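Local coordinates for protein putative hydroxymethylglutaryl-CoA synthase (Streptococcus mutans, PDB 3SQZ) that binds coenzyme A and probably catalyses the condensation of acetyl-CoA with acetoacetyl-CoA to hydroxymethylglutaryl-CoA, at residues Leu195-Asp207 with Thr351-Gln363. Numbering follows the deposited sequence.
Sequences LVKKDPRILILHD and TGTLVKGFKEQLQ
The carbonyl oxygen of R201 lies 2.7 Å from water 1 (R201 O to the water oxygen) and also meets the CA-H of F358; the same water reaches the K356 carbonyl, tying the bend before strand 203-205 to the type II turn V355-F358. Next to it, V355 N donates to I202 O at 2.9 Å, reaching that oxygen from 38° above the carbonyl plane. From there the two strands run antiparallel: I204 and T353 bond to each other through both their N-H and C=O groups, and H206 N reaches T351 O at 3.2 Å. Water 3 joins that T351 oxygen to the carbonyl of H206.

On one face of the sheet, L203 holds CG anti to its backbone N (chi1 -166°), which sets CD1 against the T353 carbonyl and 3.9 Å from CD2 of L354. Helix 315-326 packs on L354 here through L324. On the other face, I204 CG1 meets V355 CG2 at 3.6 Å, the two side chains crossing at about a right angle.

Past the turn, Q361 bends at chi2 and brings its amide over one guanidinium face of R201, the planes 32° apart and NE2 over the centre; the charge itself is paired with D40 on strand 37-45. CB of Q361 rests against I202 CD1, 3.8 Å away.

Strands 203-213 and 346-354 are neighbours in the large mixed sheet of this thiolase-fold protein. Backbone bonds fix their pairing, while water and the Q361 amide lying over the R201 guanidinium join the segments where the strand pairing stops.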
loop_
_atom_site.group_PDB
_atom_site.type_symbol
_atom_site.label_atom_id
_atom_site.label_comp_id
_atom_site.label_asym_id
_atom_site.label_seq_id
_atom_site.Cartn_x
_atom_site.Cartn_y
_atom_site.Cartn_z
ATOM N N LEU A 195 0.873 -6.067 11.568
ATOM C CA LEU A 195 0.409 -6.850 12.697
ATOM C C LEU A 195 -0.072 -5.895 13.768
ATOM O O LEU A 195 0.696 -5.038 14.231
ATOM C CB LEU A 195 1.539 -7.718 13.226
ATOM C CG LEU A 195 1.125 -8.651 14.365
ATOM C CD1 LEU A 195 0.188 -9.755 13.860
ATOM C CD2 LEU A 195 2.345 -9.236 15.037
ATOM N N VAL A 196 -1.336 -6.041 14.156
ATOM C CA VAL A 196 -1.948 -5.170 15.144
ATOM C C VAL A 196 -2.143 -5.936 16.446
ATOM O O VAL A 196 -2.646 -7.059 16.429
ATOM C CB VAL A 196 -3.301 -4.633 14.622
ATOM C CG1 VAL A 196 -4.013 -3.800 15.693
ATOM C CG2 VAL A 196 -3.084 -3.834 13.341
ATOM N N LYS A 197 -1.704 -5.347 17.558
ATOM C CA LYS A 197 -1.863 -5.969 18.866
ATOM C C LYS A 197 -1.745 -4.926 19.967
ATOM O O LYS A 197 -1.450 -3.759 19.714
ATOM C CB LYS A 197 -0.836 -7.084 19.078
ATOM C CG LYS A 197 0.597 -6.589 19.114
ATOM C CD LYS A 197 1.590 -7.735 19.260
ATOM C CE LYS A 197 1.556 -8.345 20.649
ATOM N NZ LYS A 197 2.005 -7.379 21.692
ATOM N N LYS A 198 -2.010 -5.358 21.191
ATOM C CA LYS A 198 -1.827 -4.515 22.359
ATOM C C LYS A 198 -0.341 -4.271 22.596
ATOM O O LYS A 198 0.495 -5.103 22.248
ATOM C CB LYS A 198 -2.463 -5.192 23.576
ATOM C CG LYS A 198 -2.506 -4.329 24.816
ATOM C CD LYS A 198 -3.270 -5.010 25.938
ATOM C CE LYS A 198 -2.389 -5.984 26.706
ATOM N NZ LYS A 198 -1.879 -7.092 25.851
ATOM N N ASP A 199 -0.012 -3.124 23.183
ATOM C CA ASP A 199 1.378 -2.774 23.458
ATOM C C ASP A 199 2.247 -2.918 22.215
ATOM O O ASP A 199 3.266 -3.614 22.219
ATOM C CB ASP A 199 1.900 -3.611 24.615
ATOM C CG ASP A 199 1.126 -3.358 25.887
ATOM O OD1 ASP A 199 0.786 -2.181 26.141
ATOM O OD2 ASP A 199 0.828 -4.328 26.613
ATOM N N PRO A 200 1.849 -2.233 21.141
ATOM C CA PRO A 200 2.582 -2.331 19.878
ATOM C C PRO A 200 3.973 -1.717 19.972
ATOM O O PRO A 200 4.202 -0.762 20.722
ATOM C CB PRO A 200 1.728 -1.496 18.931
ATOM C CG PRO A 200 1.111 -0.479 19.817
ATOM C CD PRO A 200 0.783 -1.216 21.077
ATOM N N ARG A 201 4.887 -2.234 19.162
ATOM C CA ARG A 201 6.267 -1.770 19.188
ATOM C C ARG A 201 6.584 -0.639 18.213
ATOM O O ARG A 201 7.669 -0.073 18.293
ATOM C CB ARG A 201 7.224 -2.949 19.011
ATOM C CG ARG A 201 7.314 -3.793 20.268
ATOM C CD ARG A 201 8.088 -5.070 20.077
ATOM N NE ARG A 201 7.371 -5.987 19.202
ATOM C CZ ARG A 201 7.812 -7.192 18.865
ATOM N NH1 ARG A 201 8.981 -7.629 19.323
ATOM N NH2 ARG A 201 7.083 -7.956 18.067
ATOM N N ILE A 202 5.657 -0.296 17.321
ATOM C CA ILE A 202 5.909 0.787 16.373
ATOM C C ILE A 202 5.005 2.001 16.575
ATOM O O ILE A 202 5.496 3.086 16.895
ATOM C CB ILE A 202 5.849 0.329 14.896
ATOM C CG1 ILE A 202 6.881 -0.771 14.637
ATOM C CG2 ILE A 202 6.067 1.519 13.960
ATOM C CD1 ILE A 202 6.805 -1.357 13.238
ATOM N N LEU A 203 3.692 1.825 16.404
ATOM C CA LEU A 203 2.791 2.967 16.358
ATOM C C LEU A 203 1.512 2.686 17.129
ATOM O O LEU A 203 0.744 1.788 16.771
ATOM C CB LEU A 203 2.441 3.328 14.907
ATOM C CG LEU A 203 1.782 4.693 14.678
ATOM C CD1 LEU A 203 2.802 5.819 14.815
ATOM C CD2 LEU A 203 1.081 4.754 13.320
ATOM N N ILE A 204 1.268 3.472 18.169
ATOM C CA ILE A 204 -0.006 3.425 18.871
ATOM C C ILE A 204 -1.049 4.147 18.033
ATOM O O ILE A 204 -0.828 5.282 17.603
ATOM C CB ILE A 204 0.106 4.129 20.231
ATOM C CG1 ILE A 204 1.121 3.402 21.114
ATOM C CG2 ILE A 204 -1.247 4.192 20.922
ATOM C CD1 ILE A 204 1.700 4.262 22.216
ATOM N N LEU A 205 -2.182 3.491 17.792
ATOM C CA LEU A 205 -3.256 4.092 17.009
ATOM C C LEU A 205 -4.255 4.771 17.930
ATOM O O LEU A 205 -4.597 4.248 18.990
ATOM C CB LEU A 205 -3.967 3.030 16.174
ATOM C CG LEU A 205 -3.127 2.392 15.070
ATOM C CD1 LEU A 205 -3.865 1.218 14.446
ATOM C CD2 LEU A 205 -2.767 3.424 14.020
ATOM N N HIS A 206 -4.718 5.950 17.534
ATOM C CA HIS A 206 -5.659 6.693 18.362
ATOM C C HIS A 206 -7.079 6.630 17.836
ATOM O O HIS A 206 -7.311 6.232 16.707
ATOM C CB HIS A 206 -5.178 8.125 18.524
ATOM C CG HIS A 206 -3.847 8.204 19.204
ATOM N ND1 HIS A 206 -2.711 8.678 18.586
ATOM C CD2 HIS A 206 -3.466 7.808 20.440
ATOM C CE1 HIS A 206 -1.691 8.601 19.424
ATOM N NE2 HIS A 206 -2.125 8.079 20.556
ATOM N N ASP A 207 -8.033 7.020 18.673
ATOM C CA ASP A 207 -9.443 6.854 18.338
ATOM C C ASP A 207 -10.071 8.037 17.624
ATOM O O ASP A 207 -11.223 7.964 17.204
ATOM C CB ASP A 207 -10.258 6.526 19.583
ATOM C CG ASP A 207 -10.005 5.125 20.080
ATOM O OD1 ASP A 207 -9.962 4.191 19.244
ATOM O OD2 ASP A 207 -9.838 4.961 21.303
ATOM N N THR A 351 -4.513 9.102 13.165
ATOM C CA THR A 351 -3.227 9.468 13.739
ATOM C C THR A 351 -2.660 8.346 14.579
ATOM O O THR A 351 -3.368 7.417 14.984
ATOM C CB THR A 351 -3.335 10.697 14.646
ATOM O OG1 THR A 351 -4.105 10.354 15.803
ATOM C CG2 THR A 351 -3.976 11.871 13.918
ATOM N N GLY A 352 -1.373 8.462 14.880
ATOM C CA GLY A 352 -0.711 7.517 15.754
ATOM C C GLY A 352 0.488 8.148 16.430
ATOM O O GLY A 352 0.959 9.214 16.025
ATOM N N THR A 353 0.989 7.478 17.461
ATOM C CA THR A 353 2.143 7.958 18.215
ATOM C C THR A 353 3.244 6.910 18.185
ATOM O O THR A 353 2.996 5.723 18.416
ATOM C CB THR A 353 1.768 8.251 19.684
ATOM O OG1 THR A 353 0.836 9.334 19.716
ATOM C CG2 THR A 353 3.000 8.641 20.494
ATOM N N LEU A 354 4.463 7.348 17.887
ATOM C CA LEU A 354 5.601 6.433 17.835
ATOM C C LEU A 354 5.996 5.911 19.206
ATOM O O LEU A 354 6.008 6.650 20.192
ATOM C CB LEU A 354 6.800 7.104 17.184
ATOM C CG LEU A 354 6.686 7.261 15.671
ATOM C CD1 LEU A 354 7.798 8.155 15.144
ATOM C CD2 LEU A 354 6.721 5.898 14.983
ATOM N N VAL A 355 6.364 4.636 19.240
ATOM C CA VAL A 355 6.745 3.942 20.457
ATOM C C VAL A 355 8.263 3.836 20.557
ATOM O O VAL A 355 8.945 3.554 19.573
ATOM C CB VAL A 355 6.125 2.528 20.451
ATOM C CG1 VAL A 355 6.539 1.733 21.672
ATOM C CG2 VAL A 355 4.609 2.634 20.365
ATOM N N LYS A 356 8.784 4.085 21.750
ATOM C CA LYS A 356 10.193 3.885 22.040
ATOM C C LYS A 356 10.639 2.498 21.577
ATOM O O LYS A 356 10.024 1.479 21.917
ATOM C CB LYS A 356 10.398 4.031 23.543
ATOM C CG LYS A 356 11.773 3.686 24.047
ATOM C CD LYS A 356 11.843 3.935 25.541
ATOM C CE LYS A 356 13.199 3.564 26.095
ATOM N NZ LYS A 356 13.299 4.014 27.507
ATOM N N GLY A 357 11.714 2.459 20.798
ATOM C CA GLY A 357 12.222 1.213 20.261
ATOM C C GLY A 357 11.709 0.846 18.879
ATOM O O GLY A 357 12.073 -0.199 18.352
ATOM N N PHE A 358 10.882 1.694 18.270
ATOM C CA PHE A 358 10.305 1.367 16.968
ATOM C C PHE A 358 11.345 0.990 15.918
ATOM O O PHE A 358 11.079 0.154 15.052
ATOM C CB PHE A 358 9.380 2.490 16.460
ATOM C CG PHE A 358 10.094 3.745 15.986
ATOM C CD1 PHE A 358 10.404 3.907 14.642
ATOM C CD2 PHE A 358 10.423 4.769 16.874
ATOM C CE1 PHE A 358 11.034 5.059 14.184
ATOM C CE2 PHE A 358 11.055 5.920 16.424
ATOM C CZ PHE A 358 11.366 6.062 15.080
ATOM N N LYS A 359 12.523 1.601 15.983
ATOM C CA LYS A 359 13.546 1.340 14.981
ATOM C C LYS A 359 13.984 -0.121 14.981
ATOM O O LYS A 359 14.426 -0.635 13.955
ATOM C CB LYS A 359 14.751 2.269 15.171
ATOM C CG LYS A 359 14.471 3.722 14.826
ATOM C CD LYS A 359 15.581 4.632 15.314
ATOM C CE LYS A 359 15.403 6.028 14.781
ATOM N NZ LYS A 359 16.288 7.002 15.477
ATOM N N GLU A 360 13.847 -0.787 16.128
ATOM C CA GLU A 360 14.211 -2.201 16.259
ATOM C C GLU A 360 13.354 -3.108 15.386
ATOM O O GLU A 360 13.724 -4.253 15.134
ATOM C CB GLU A 360 14.086 -2.657 17.720
ATOM C CG GLU A 360 14.952 -1.890 18.705
ATOM C CD GLU A 360 14.635 -2.217 20.161
ATOM O OE1 GLU A 360 13.640 -2.927 20.426
ATOM O OE2 GLU A 360 15.385 -1.759 21.048
ATOM N N GLN A 361 12.195 -2.613 14.963
ATOM C CA GLN A 361 11.281 -3.417 14.158
ATOM C C GLN A 361 11.439 -3.150 12.670
ATOM O O GLN A 361 10.757 -3.767 11.860
ATOM C CB GLN A 361 9.827 -3.163 14.575
ATOM C CG GLN A 361 9.516 -3.467 16.029
ATOM C CD GLN A 361 10.064 -4.806 16.489
ATOM O OE1 GLN A 361 10.669 -4.895 17.558
ATOM N NE2 GLN A 361 9.867 -5.849 15.689
ATOM N N LEU A 362 12.340 -2.238 12.309
ATOM C CA LEU A 362 12.466 -1.786 10.923
ATOM C C LEU A 362 13.632 -2.465 10.220
ATOM O O LEU A 362 14.390 -3.224 10.827
ATOM C CB LEU A 362 12.653 -0.264 10.879
ATOM C CG LEU A 362 11.611 0.593 11.598
ATOM C CD1 LEU A 362 11.970 2.074 11.519
ATOM C CD2 LEU A 362 10.224 0.327 11.032
ATOM N N GLN A 363 13.767 -2.190 8.928
ATOM C CA GLN A 363 14.913 -2.651 8.149
ATOM C C GLN A 363 15.695 -1.458 7.642
ATOM O O GLN A 363 15.119 -0.396 7.396
ATOM C CB GLN A 363 14.464 -3.536 6.984
ATOM C CG GLN A 363 13.808 -4.836 7.430
ATOM C CD GLN A 363 13.348 -5.704 6.274
ATOM O OE1 GLN A 363 13.601 -5.396 5.116
ATOM N NE2 GLN A 363 12.657 -6.794 6.590
HETATM O O HOH W 1 9.253 -0.720 20.441
HETATM O O HOH W 2 -6.467 8.734 15.323
HETATM O O HOH W 3 -5.710 5.825 14.446
#